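Local coordinates for protein DNA-3-methyladenine glycosidase II, putative (Deinococcus radiodurans, PDB 2YG9) that belongs to the HhH-GPD superfamily of base excision DNA repair proteins and has an all-alpha fold without beta strands, at residues A34-D39 against S205-Y210; A43-L48 against W212-R217; D171-S174 against A179-Q182. All coordinates share one frame; numbering follows the deposited sequence.

Interaction 1 of 3, residues A34-D39 against S205-Y210; sequences AHLSRD and SLASRY. With NI (nickel (II) ion), chain F.
Beside the aliphatic contact of Leu36 with Leu206 and Ala207, one flat group, the imidazole of His35, binds a nickel (II) ion, and a second, the guanidinium of Arg38, lies beside its water shell. His35 ND1 holds the metal at 2.5 Å. CG and CE1 of that ring are equally far from the ion, which sits evenly between them but clearly tilted out of the ring plane, by about 20°. The Arg38 guanidinium has the oxygen of water 3, one of four nickel-bound waters, in plane at its edge. His35 NE2 is hydrogen-bonded to Arg199 O, which fixes the rotation of the ring.

The next side chain, Leu36, leaves the helix roughly a quarter turn round from His35, toward helix 204-219. It has CG opposite the carbonyl carbon (chi1 -65°), and its two methyl groups divide the work. CD2 lies 3.8 Å from Ala207 CB. CD1 rests against the backbone, 3.7 Å from Ala207 N, and reaches Leu206 CD2 at 4.2 Å. The small methyl of Ala207 lets the leucine come this close, while Trp200 and Leu42 also pack on Leu36.

The chemistry is thus split within one helical turn. Van der Waals packing joins the buried faces, whereas within this chain His35 binds the nickel together with four waters. With NE2 facing a carbonyl oxygen, His35 probably carries its proton there and offers ND1 unprotonated to the metal.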
ATOM      1  N   ALA A  34      -7.252 -16.361 -12.948  1.00  9.29           N
ATOM      2  CA  ALA A  34      -8.127 -17.512 -13.140  1.00  8.79           C
ATOM      3  C   ALA A  34      -8.997 -17.650 -11.915  1.00  9.26           C
ATOM      4  O   ALA A  34     -10.168 -17.891 -12.030  1.00  9.18           O
ATOM      5  CB  ALA A  34      -7.345 -18.763 -13.361  1.00  8.92           C
ATOM      6  N   HIS A  35      -8.392 -17.516 -10.736  1.00 10.12           N
ATOM      7  CA  HIS A  35      -9.133 -17.633  -9.498  1.00  9.80           C
ATOM      8  C   HIS A  35     -10.200 -16.541  -9.401  1.00  8.88           C
ATOM      9  O   HIS A  35     -11.366 -16.852  -9.191  1.00  9.05           O
ATOM     10  CB  HIS A  35      -8.194 -17.630  -8.288  1.00 10.10           C
ATOM     11  CG  HIS A  35      -8.917 -17.601  -6.981  1.00 13.61           C
ATOM     12  ND1 HIS A  35      -9.165 -18.737  -6.236  1.00 20.44           N
ATOM     13  CD2 HIS A  35      -9.484 -16.575  -6.304  1.00 14.72           C
ATOM     14  CE1 HIS A  35      -9.837 -18.400  -5.146  1.00 21.39           C
ATOM     15  NE2 HIS A  35     -10.069 -17.096  -5.182  1.00 17.53           N
ATOM     16  N   LEU A  36      -9.803 -15.279  -9.589  1.00  8.44           N
ATOM     17  CA  LEU A  36     -10.689 -14.133  -9.487  1.00  8.64           C
ATOM     18  C   LEU A  36     -11.837 -14.216 -10.495  1.00  8.91           C
ATOM     19  O   LEU A  36     -12.979 -13.940 -10.173  1.00  8.39           O
ATOM     20  CB  LEU A  36      -9.883 -12.842  -9.676  1.00  8.26           C
ATOM     21  CG  LEU A  36      -8.832 -12.567  -8.570  1.00  8.88           C
ATOM     22  CD1 LEU A  36      -7.969 -11.298  -8.965  1.00  7.87           C
ATOM     23  CD2 LEU A  36      -9.491 -12.421  -7.146  1.00  5.54           C
ATOM     24  N   SER A  37     -11.503 -14.684 -11.697  1.00  9.27           N
ATOM     25  CA  SER A  37     -12.445 -14.844 -12.778  1.00 10.06           C
ATOM     26  C   SER A  37     -13.540 -15.848 -12.491  1.00 10.15           C
ATOM     27  O   SER A  37     -14.488 -15.892 -13.230  1.00 10.29           O
ATOM     28  CB  SER A  37     -11.723 -15.254 -14.057  1.00 10.38           C
ATOM     29  OG  SER A  37     -11.019 -14.142 -14.541  1.00 12.30           O
ATOM     30  N   ARG A  38     -13.401 -16.654 -11.436  1.00 10.73           N
ATOM     31  CA  ARG A  38     -14.498 -17.493 -11.022  1.00 11.14           C
ATOM     32  C   ARG A  38     -15.708 -16.692 -10.525  1.00 11.28           C
ATOM     33  O   ARG A  38     -16.814 -17.208 -10.446  1.00 11.59           O
ATOM     34  CB  ARG A  38     -14.037 -18.464  -9.949  1.00 12.13           C
ATOM     35  CG  ARG A  38     -13.057 -19.459 -10.518  1.00 14.09           C
ATOM     36  CD  ARG A  38     -12.523 -20.279  -9.465  1.00 19.05           C
ATOM     37  NE  ARG A  38     -13.576 -21.148  -8.988  1.00 21.83           N
ATOM     38  CZ  ARG A  38     -13.387 -22.322  -8.388  1.00 22.50           C
ATOM     39  NH1 ARG A  38     -12.158 -22.788  -8.161  1.00 21.65           N
ATOM     40  NH2 ARG A  38     -14.459 -23.010  -7.997  1.00 19.99           N
ATOM     41  N   ASP A  39     -15.468 -15.443 -10.139  1.00 11.21           N
ATOM     42  CA  ASP A  39     -16.496 -14.505  -9.771  1.00 10.38           C
ATOM     43  C   ASP A  39     -16.786 -13.814 -11.088  1.00 10.84           C
ATOM     44  O   ASP A  39     -15.932 -13.147 -11.629  1.00 10.17           O
ATOM     45  CB  ASP A  39     -15.933 -13.550  -8.694  1.00 10.86           C
ATOM     46  CG  ASP A  39     -16.844 -12.391  -8.354  1.00 10.57           C
ATOM     47  OD1 ASP A  39     -17.892 -12.172  -8.993  1.00 11.04           O
ATOM     48  OD2 ASP A  39     -16.488 -11.671  -7.388  1.00  9.65           O
ATOM     49  N   SER A 205      -5.280  -8.736  -3.054  1.00  6.08           N
ATOM     50  CA  SER A 205      -4.493  -7.576  -3.507  1.00  6.05           C
ATOM     51  C   SER A 205      -4.746  -7.293  -4.981  1.00  5.99           C
ATOM     52  O   SER A 205      -5.038  -6.177  -5.335  1.00  5.73           O
ATOM     53  CB  SER A 205      -2.971  -7.756  -3.286  1.00  6.60           C
ATOM     54  OG  SER A 205      -2.669  -7.802  -1.906  1.00 10.14           O
ATOM     55  N   LEU A 206      -4.644  -8.298  -5.843  1.00  5.35           N
ATOM     56  CA  LEU A 206      -4.898  -8.068  -7.262  1.00  5.40           C
ATOM     57  C   LEU A 206      -6.362  -7.732  -7.532  1.00  4.87           C
ATOM     58  O   LEU A 206      -6.633  -6.885  -8.390  1.00  4.98           O
ATOM     59  CB  LEU A 206      -4.411  -9.256  -8.141  1.00  4.90           C
ATOM     60  CG  LEU A 206      -4.444  -9.090  -9.662  1.00  6.29           C
ATOM     61  CD1 LEU A 206      -3.487  -7.967 -10.136  1.00  3.82           C
ATOM     62  CD2 LEU A 206      -4.142 -10.442 -10.377  1.00  5.18           C
ATOM     63  N   ALA A 207      -7.282  -8.370  -6.812  1.00  5.42           N
ATOM     64  CA  ALA A 207      -8.714  -8.017  -6.913  1.00  5.19           C
ATOM     65  C   ALA A 207      -8.859  -6.533  -6.584  1.00  5.48           C
ATOM     66  O   ALA A 207      -9.483  -5.827  -7.305  1.00  6.31           O
ATOM     67  CB  ALA A 207      -9.540  -8.816  -5.959  1.00  6.00           C
ATOM     68  N   SER A 208      -8.271  -6.094  -5.467  1.00  6.15           N
ATOM     69  CA  SER A 208      -8.270  -4.677  -5.081  1.00  5.40           C
ATOM     70  C   SER A 208      -7.738  -3.783  -6.232  1.00  6.20           C
ATOM     71  O   SER A 208      -8.357  -2.787  -6.597  1.00  6.24           O
ATOM     72  CB  SER A 208      -7.437  -4.489  -3.817  1.00  5.45           C
ATOM     73  OG  SER A 208      -8.079  -5.010  -2.678  1.00  3.68           O
ATOM     74  N   ARG A 209      -6.600  -4.157  -6.810  1.00  5.48           N
ATOM     75  CA  ARG A 209      -6.025  -3.398  -7.914  1.00  6.14           C
ATOM     76  C   ARG A 209      -6.950  -3.342  -9.141  1.00  6.79           C
ATOM     77  O   ARG A 209      -7.037  -2.293  -9.823  1.00  7.09           O
ATOM     78  CB  ARG A 209      -4.645  -3.957  -8.269  1.00  6.02           C
ATOM     79  CG  ARG A 209      -3.609  -3.704  -7.164  1.00  6.13           C
ATOM     80  CD  ARG A 209      -2.266  -4.339  -7.529  1.00  5.40           C
ATOM     81  NE  ARG A 209      -1.714  -3.732  -8.750  1.00  8.15           N
ATOM     82  CZ  ARG A 209      -0.837  -4.306  -9.586  1.00  6.11           C
ATOM     83  NH1 ARG A 209      -0.428  -5.551  -9.414  1.00  6.23           N
ATOM     84  NH2 ARG A 209      -0.421  -3.635 -10.645  1.00  6.46           N
ATOM     85  N   TYR A 210      -7.667  -4.429  -9.396  1.00  6.67           N
ATOM     86  CA  TYR A 210      -8.674  -4.421 -10.465  1.00  5.98           C
ATOM     87  C   TYR A 210      -9.878  -3.556 -10.145  1.00  5.13           C
ATOM     88  O   TYR A 210     -10.423  -2.924 -11.034  1.00  4.08           O
ATOM     89  CB  TYR A 210      -9.090  -5.855 -10.875  1.00  6.42           C
ATOM     90  CG  TYR A 210      -8.182  -6.460 -11.928  1.00  5.93           C
ATOM     91  CD1 TYR A 210      -8.156  -5.951 -13.238  1.00  5.30           C
ATOM     92  CD2 TYR A 210      -7.317  -7.480 -11.611  1.00  6.83           C
ATOM     93  CE1 TYR A 210      -7.289  -6.483 -14.208  1.00  5.43           C
ATOM     94  CE2 TYR A 210      -6.449  -8.012 -12.572  1.00  8.03           C
ATOM     95  CZ  TYR A 210      -6.443  -7.512 -13.870  1.00  5.07           C
ATOM     96  OH  TYR A 210      -5.563  -8.081 -14.787  1.00  8.76           O
TER
HETATM   97 NI    NI F1229      -7.724 -20.767  -6.378  0.50 19.42          NI
HETATM   98  O   HOH W   1      -7.060 -21.091  -4.283  1.00 19.80           O
HETATM   99  O   HOH W   2      -5.486 -20.389  -7.322  1.00 16.63           O
HETATM  100  O   HOH W   3      -8.939 -21.151  -8.412  1.00 25.58           O
HETATM  101  O   HOH W   4      -7.784 -23.189  -6.942  1.00 20.09           O

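Interaction 2 of 3, residues A43-L48 against W212-R217; sequences AQVTSL and WANSAR
Val45 is the first residue of 43-48 to meet helix 204-219, and it does so across Asn214, the two side chains lying at about a right angle. Its methyl groups spread over different parts of the partner: CG1, anti to the backbone N (chi1 161°), touches Asn214 CB at 3.9 Å, and CG2 lies beside the amide carbon. This is the closest approach of the backbones, with the CA atoms of Val45 and Asn214 6.5 Å apart.

One turn further on, Leu48 packs against Arg217. The leucine uses two levels of its side chain. Near the root, Leu48 CB is 3.8 Å from Arg217 NE, and the carbonyl O of Leu48 comes within 3.7 Å of Arg217 CD. At the tip, CD1 sits over one face of the guanidinium, 3.8 Å above its plane and displaced toward the rim. A bend at chi3 (68°) folds the arginine so that this face can lie on the leucine. Its polar rim is engaged elsewhere as well: Arg217 NH1 is hydrogen-bonded to Ala223 O in the C-terminal tail, and Leu225 of the same tail packs on Leu48.

The contact therefore runs from a buried end to an exposed one. Among the surrounding helices, 178-187 lends Leu187 to cover Val45, and the final residue of helix 40-49, Cys49, touches Ala213, Asn214 and Arg217.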
ATOM      1  N   ALA A  43     -14.443 -11.635 -13.588  1.00  8.27           N
ATOM      2  CA  ALA A  43     -14.170 -12.109 -14.943  1.00  8.47           C
ATOM      3  C   ALA A  43     -14.365 -10.995 -15.957  1.00  8.63           C
ATOM      4  O   ALA A  43     -13.523 -10.825 -16.827  1.00  8.34           O
ATOM      5  CB  ALA A  43     -15.038 -13.330 -15.300  1.00  9.48           C
ATOM      6  N   GLN A  44     -15.443 -10.233 -15.817  1.00  7.83           N
ATOM      7  CA  GLN A  44     -15.739  -9.077 -16.674  1.00 10.01           C
ATOM      8  C   GLN A  44     -14.773  -7.905 -16.407  1.00  9.20           C
ATOM      9  O   GLN A  44     -14.222  -7.326 -17.322  1.00  9.31           O
ATOM     10  CB  GLN A  44     -17.172  -8.561 -16.440  1.00 11.15           C
ATOM     11  CG  GLN A  44     -18.274  -9.137 -17.349  1.00 14.15           C
ATOM     12  CD  GLN A  44     -19.357  -8.086 -17.775  1.00 16.56           C
ATOM     13  OE1 GLN A  44     -19.105  -7.182 -18.639  1.00 25.45           O
ATOM     14  NE2 GLN A  44     -20.576  -8.259 -17.254  1.00 18.84           N
ATOM     15  N   VAL A  45     -14.582  -7.565 -15.139  1.00  8.46           N
ATOM     16  CA  VAL A  45     -13.688  -6.452 -14.785  1.00  8.11           C
ATOM     17  C   VAL A  45     -12.259  -6.708 -15.285  1.00  7.99           C
ATOM     18  O   VAL A  45     -11.657  -5.820 -15.835  1.00  7.91           O
ATOM     19  CB  VAL A  45     -13.708  -6.153 -13.287  1.00  8.30           C
ATOM     20  CG1 VAL A  45     -12.459  -5.338 -12.867  1.00  6.84           C
ATOM     21  CG2 VAL A  45     -15.021  -5.434 -12.894  1.00  7.40           C
ATOM     22  N   THR A  46     -11.741  -7.918 -15.110  1.00  8.27           N
ATOM     23  CA  THR A  46     -10.380  -8.252 -15.543  1.00  9.70           C
ATOM     24  C   THR A  46     -10.256  -8.185 -17.087  1.00 10.51           C
ATOM     25  O   THR A  46      -9.253  -7.667 -17.593  1.00 10.70           O
ATOM     26  CB  THR A  46      -9.860  -9.646 -15.009  1.00  9.37           C
ATOM     27  OG1 THR A  46     -10.749 -10.703 -15.408  1.00  8.61           O
ATOM     28  CG2 THR A  46      -9.693  -9.673 -13.456  1.00  4.57           C
ATOM     29  N   SER A  47     -11.247  -8.674 -17.835  1.00 11.63           N
ATOM     30  CA  SER A  47     -11.173  -8.541 -19.314  1.00 12.47           C
ATOM     31  C   SER A  47     -11.315  -7.097 -19.765  1.00 12.19           C
ATOM     32  O   SER A  47     -10.599  -6.685 -20.685  1.00 12.85           O
ATOM     33  CB  SER A  47     -12.116  -9.463 -20.069  1.00 12.59           C
ATOM     34  OG  SER A  47     -13.442  -9.141 -19.794  1.00 20.29           O
ATOM     35  N   LEU A  48     -12.166  -6.310 -19.108  1.00 12.43           N
ATOM     36  CA  LEU A  48     -12.334  -4.901 -19.473  1.00 11.65           C
ATOM     37  C   LEU A  48     -11.089  -4.075 -19.153  1.00 11.53           C
ATOM     38  O   LEU A  48     -10.785  -3.096 -19.862  1.00 10.06           O
ATOM     39  CB  LEU A  48     -13.577  -4.261 -18.830  1.00 12.52           C
ATOM     40  CG  LEU A  48     -14.936  -4.670 -19.444  1.00 13.45           C
ATOM     41  CD1 LEU A  48     -16.091  -4.346 -18.528  1.00 13.93           C
ATOM     42  CD2 LEU A  48     -15.120  -4.046 -20.828  1.00 15.01           C
ATOM     43  N   TRP A 212      -9.705  -0.739  -8.381  1.00  7.04           N
ATOM     44  CA  TRP A 212      -9.214   0.615  -8.624  1.00  6.83           C
ATOM     45  C   TRP A 212      -9.070   0.848 -10.136  1.00  7.01           C
ATOM     46  O   TRP A 212      -9.329   1.962 -10.651  1.00  5.32           O
ATOM     47  CB  TRP A 212      -7.859   0.854  -7.930  1.00  6.87           C
ATOM     48  CG  TRP A 212      -7.928   0.989  -6.417  1.00  7.79           C
ATOM     49  CD1 TRP A 212      -8.794   1.751  -5.709  1.00  5.94           C
ATOM     50  CD2 TRP A 212      -7.083   0.340  -5.452  1.00  7.50           C
ATOM     51  NE1 TRP A 212      -8.533   1.644  -4.361  1.00  7.62           N
ATOM     52  CE2 TRP A 212      -7.491   0.780  -4.176  1.00  9.55           C
ATOM     53  CE3 TRP A 212      -5.993  -0.534  -5.547  1.00  8.26           C
ATOM     54  CZ2 TRP A 212      -6.868   0.349  -2.993  1.00  7.72           C
ATOM     55  CZ3 TRP A 212      -5.380  -0.967  -4.360  1.00  7.72           C
ATOM     56  CH2 TRP A 212      -5.834  -0.530  -3.115  1.00  7.26           C
ATOM     57  N   ALA A 213      -8.652  -0.188 -10.860  1.00  6.48           N
ATOM     58  CA  ALA A 213      -8.473  -0.049 -12.306  1.00  7.14           C
ATOM     59  C   ALA A 213      -9.840   0.180 -12.975  1.00  6.68           C
ATOM     60  O   ALA A 213      -9.968   0.965 -13.897  1.00  4.51           O
ATOM     61  CB  ALA A 213      -7.760  -1.275 -12.915  1.00  6.77           C
ATOM     62  N   ASN A 214     -10.868  -0.491 -12.474  1.00  8.01           N
ATOM     63  CA  ASN A 214     -12.193  -0.373 -13.048  1.00  7.62           C
ATOM     64  C   ASN A 214     -12.751   1.013 -12.777  1.00  8.20           C
ATOM     65  O   ASN A 214     -13.503   1.574 -13.594  1.00  8.00           O
ATOM     66  CB  ASN A 214     -13.099  -1.485 -12.516  1.00  7.53           C
ATOM     67  CG  ASN A 214     -14.413  -1.565 -13.240  1.00  8.31           C
ATOM     68  OD1 ASN A 214     -15.500  -1.318 -12.677  1.00  9.85           O
ATOM     69  ND2 ASN A 214     -14.330  -1.873 -14.500  1.00  3.85           N
ATOM     70  N   SER A 215     -12.399   1.571 -11.625  1.00  7.43           N
ATOM     71  CA  SER A 215     -12.873   2.900 -11.300  1.00  8.54           C
ATOM     72  C   SER A 215     -12.269   3.920 -12.270  1.00  8.25           C
ATOM     73  O   SER A 215     -12.950   4.790 -12.747  1.00  8.74           O
ATOM     74  CB  SER A 215     -12.521   3.270  -9.861  1.00  9.37           C
ATOM     75  OG  SER A 215     -12.802   4.646  -9.629  1.00 11.25           O
ATOM     76  N   ALA A 216     -10.972   3.808 -12.496  1.00  7.36           N
ATOM     77  CA  ALA A 216     -10.228   4.607 -13.471  1.00  7.28           C
ATOM     78  C   ALA A 216     -10.815   4.459 -14.886  1.00  7.00           C
ATOM     79  O   ALA A 216     -11.036   5.450 -15.599  1.00  7.81           O
ATOM     80  CB  ALA A 216      -8.710   4.174 -13.417  1.00  7.76           C
ATOM     81  N   ARG A 217     -11.161   3.226 -15.249  1.00  6.55           N
ATOM     82  CA  ARG A 217     -11.832   2.915 -16.507  1.00  6.47           C
ATOM     83  C   ARG A 217     -13.159   3.644 -16.679  1.00  6.51           C
ATOM     84  O   ARG A 217     -13.399   4.237 -17.719  1.00  5.89           O
ATOM     85  CB  ARG A 217     -12.003   1.409 -16.658  1.00  5.91           C
ATOM     86  CG  ARG A 217     -12.462   0.925 -18.044  1.00  6.49           C
ATOM     87  CD  ARG A 217     -12.718  -0.548 -18.000  1.00  7.03           C
ATOM     88  NE  ARG A 217     -13.878  -0.865 -17.167  1.00  7.44           N
ATOM     89  CZ  ARG A 217     -15.146  -0.718 -17.544  1.00  9.87           C
ATOM     90  NH1 ARG A 217     -15.452  -0.289 -18.772  1.00  9.10           N
ATOM     91  NH2 ARG A 217     -16.123  -0.996 -16.692  1.00  9.18           N
TER

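Interaction 3 of 3, residues D171-S174 against A179-Q182; sequences DVFS and ALRQ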
ATOM      1  N   ASP A 171      -2.620 -10.725  -0.618  1.00  7.26           N
ATOM      2  CA  ASP A 171      -3.917 -11.040  -0.100  1.00  7.39           C
ATOM      3  C   ASP A 171      -4.482  -9.957   0.841  1.00  7.77           C
ATOM      4  O   ASP A 171      -4.953 -10.242   1.955  1.00  7.32           O
ATOM      5  CB  ASP A 171      -3.902 -12.422   0.576  1.00  8.17           C
ATOM      6  CG  ASP A 171      -5.287 -12.950   0.794  1.00  9.00           C
ATOM      7  OD1 ASP A 171      -6.211 -12.585   0.024  1.00  6.96           O
ATOM      8  OD2 ASP A 171      -5.484 -13.705   1.746  1.00 11.45           O
ATOM      9  N   VAL A 172      -4.440  -8.718   0.360  1.00  7.17           N
ATOM     10  CA  VAL A 172      -4.831  -7.560   1.144  1.00  6.64           C
ATOM     11  C   VAL A 172      -6.059  -6.866   0.551  1.00  7.18           C
ATOM     12  O   VAL A 172      -5.986  -6.337  -0.546  1.00  8.21           O
ATOM     13  CB  VAL A 172      -3.717  -6.507   1.190  1.00  5.98           C
ATOM     14  CG1 VAL A 172      -4.176  -5.291   2.099  1.00  3.60           C
ATOM     15  CG2 VAL A 172      -2.353  -7.114   1.697  1.00  3.92           C
ATOM     16  N   PHE A 173      -7.167  -6.873   1.277  1.00  6.35           N
ATOM     17  CA  PHE A 173      -8.296  -6.031   0.956  1.00  6.44           C
ATOM     18  C   PHE A 173      -8.435  -5.040   2.090  1.00  6.56           C
ATOM     19  O   PHE A 173      -8.740  -5.430   3.201  1.00  7.22           O
ATOM     20  CB  PHE A 173      -9.593  -6.820   0.801  1.00  6.79           C
ATOM     21  CG  PHE A 173     -10.782  -5.953   0.440  1.00  7.79           C
ATOM     22  CD1 PHE A 173     -11.006  -5.567  -0.870  1.00  7.68           C
ATOM     23  CD2 PHE A 173     -11.631  -5.476   1.411  1.00  8.54           C
ATOM     24  CE1 PHE A 173     -12.061  -4.721  -1.199  1.00  6.43           C
ATOM     25  CE2 PHE A 173     -12.705  -4.688   1.086  1.00  6.43           C
ATOM     26  CZ  PHE A 173     -12.900  -4.288  -0.220  1.00  5.73           C
ATOM     27  N   SER A 174      -8.242  -3.770   1.772  1.00  6.30           N
ATOM     28  CA  SER A 174      -8.407  -2.662   2.671  1.00  6.47           C
ATOM     29  C   SER A 174      -9.873  -2.208   2.772  1.00  6.70           C
ATOM     30  O   SER A 174     -10.381  -1.497   1.925  1.00  6.37           O
ATOM     31  CB  SER A 174      -7.473  -1.532   2.224  1.00  7.54           C
ATOM     32  OG  SER A 174      -7.371  -0.517   3.205  1.00  9.54           O
ATOM     33  N   ALA A 179     -12.660   3.873  -2.117  1.00  9.86           N
ATOM     34  CA  ALA A 179     -12.882   3.500  -3.486  1.00  8.96           C
ATOM     35  C   ALA A 179     -13.129   1.996  -3.634  1.00  8.53           C
ATOM     36  O   ALA A 179     -13.972   1.585  -4.396  1.00  7.85           O
ATOM     37  CB  ALA A 179     -11.717   3.982  -4.382  1.00  8.79           C
ATOM     38  N   LEU A 180     -12.437   1.175  -2.859  1.00  8.26           N
ATOM     39  CA  LEU A 180     -12.692  -0.258  -2.876  1.00  8.04           C
ATOM     40  C   LEU A 180     -14.130  -0.534  -2.374  1.00  7.49           C
ATOM     41  O   LEU A 180     -14.900  -1.268  -2.999  1.00  5.59           O
ATOM     42  CB  LEU A 180     -11.684  -0.993  -2.013  1.00  7.26           C
ATOM     43  CG  LEU A 180     -10.236  -1.006  -2.487  1.00  7.38           C
ATOM     44  CD1 LEU A 180      -9.423  -1.794  -1.482  1.00  6.88           C
ATOM     45  CD2 LEU A 180     -10.067  -1.573  -3.966  1.00  3.01           C
ATOM     46  N   ARG A 181     -14.499   0.075  -1.258  1.00  8.42           N
ATOM     47  CA  ARG A 181     -15.812  -0.148  -0.695  1.00  8.50           C
ATOM     48  C   ARG A 181     -16.953   0.352  -1.603  1.00  8.89           C
ATOM     49  O   ARG A 181     -18.023  -0.274  -1.659  1.00 10.14           O
ATOM     50  CB  ARG A 181     -15.892   0.484   0.706  1.00  9.30           C
ATOM     51  CG  ARG A 181     -14.939  -0.170   1.712  1.00 10.72           C
ATOM     52  CD  ARG A 181     -15.336  -1.609   2.051  1.00 13.17           C
ATOM     53  NE  ARG A 181     -16.656  -1.653   2.683  1.00 13.91           N
ATOM     54  CZ  ARG A 181     -16.903  -1.444   3.981  1.00 13.02           C
ATOM     55  NH1 ARG A 181     -15.942  -1.175   4.846  1.00 12.14           N
ATOM     56  NH2 ARG A 181     -18.151  -1.492   4.416  1.00 13.92           N
ATOM     57  N   GLN A 182     -16.736   1.467  -2.283  1.00  9.02           N
ATOM     58  CA  GLN A 182     -17.723   2.032  -3.251  1.00 10.14           C
ATOM     59  C   GLN A 182     -17.900   1.131  -4.453  1.00  9.83           C
ATOM     60  O   GLN A 182     -19.035   0.944  -4.909  1.00  8.79           O
ATOM     61  CB  GLN A 182     -17.318   3.431  -3.715  1.00 10.72           C
ATOM     62  CG  GLN A 182     -17.591   4.512  -2.635  1.00 12.26           C
ATOM     63  CD  GLN A 182     -17.070   5.889  -3.055  1.00 12.54           C
ATOM     64  OE1 GLN A 182     -16.154   6.021  -3.900  1.00 13.57           O
ATOM     65  NE2 GLN A 182     -17.640   6.921  -2.455  1.00 16.91           N
TER
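Phe173 and Leu180 meet across the turn that leads into helix 178-187 of the HhH-GPD fold, a compact example of a loop packing on the helix that follows it. Only four residues separate the segments. One of them, Asp177, accepts a hydrogen bond at OD1 from Leu180 N and so steadies the start of the helix; its place just before this helix, downstream of the helix-hairpin-helix, is consistent with the aspartate of the family name.

The tight part centres on Leu180, which points at the loop and is buried. Its CB lies 3.8 Å from Phe173 CE1 and 3.9 Å from Phe173 CZ, approaching the ring obliquely. With CG of Phe173 anti to its own nitrogen (chi1 -179°), the ring extends out from the loop, and the two side chains come together from opposite directions. Ser208, Leu211 and Trp212 of helix 204-219 also pack on Leu180, while Thr197 and Trp200 adjoin the phenylalanine.

The looser side belongs to Arg181, which is only partly buried. It reaches the ring edge with a methylene, CD standing 4.2 Å from Phe173 CE2 and near the ring plane. Bends at chi2 and chi3 turn the guanidinium off, its plane inclined 46° to the ring; NH1 is hydrogen-bonded to Ser175 O, and the charge makes a cation-pi contact with Trp193.

Ser174 has its hydroxyl hydrogen-bonded to Glu160, yet its carbonyl joins the tight part: Ser174 O lies 3.6 Å from Leu180 CD1.

Overall arrangement
Interactions 1 and 2 use successive parts of helix 204-219, which receives helix 30-36 and then helix 40-49, and they touch through Tyr210, whose ring packs on Thr46. Interaction 3 is nested in the chain between their segments and borders the same helix: Ser205 OG and Ser208 OG are probably hydrogen-bonded to the backbone of Val172, while Trp212 touches Ala179. The chemistry varies with burial. Interaction 1 is wholly buried and aliphatic where its segments meet, with the metal kept to one side; interaction 2 passes from a buried valine to an arginine near the surface; interaction 3 combines an aromatic ring with a buried leucine and a partly exposed arginine.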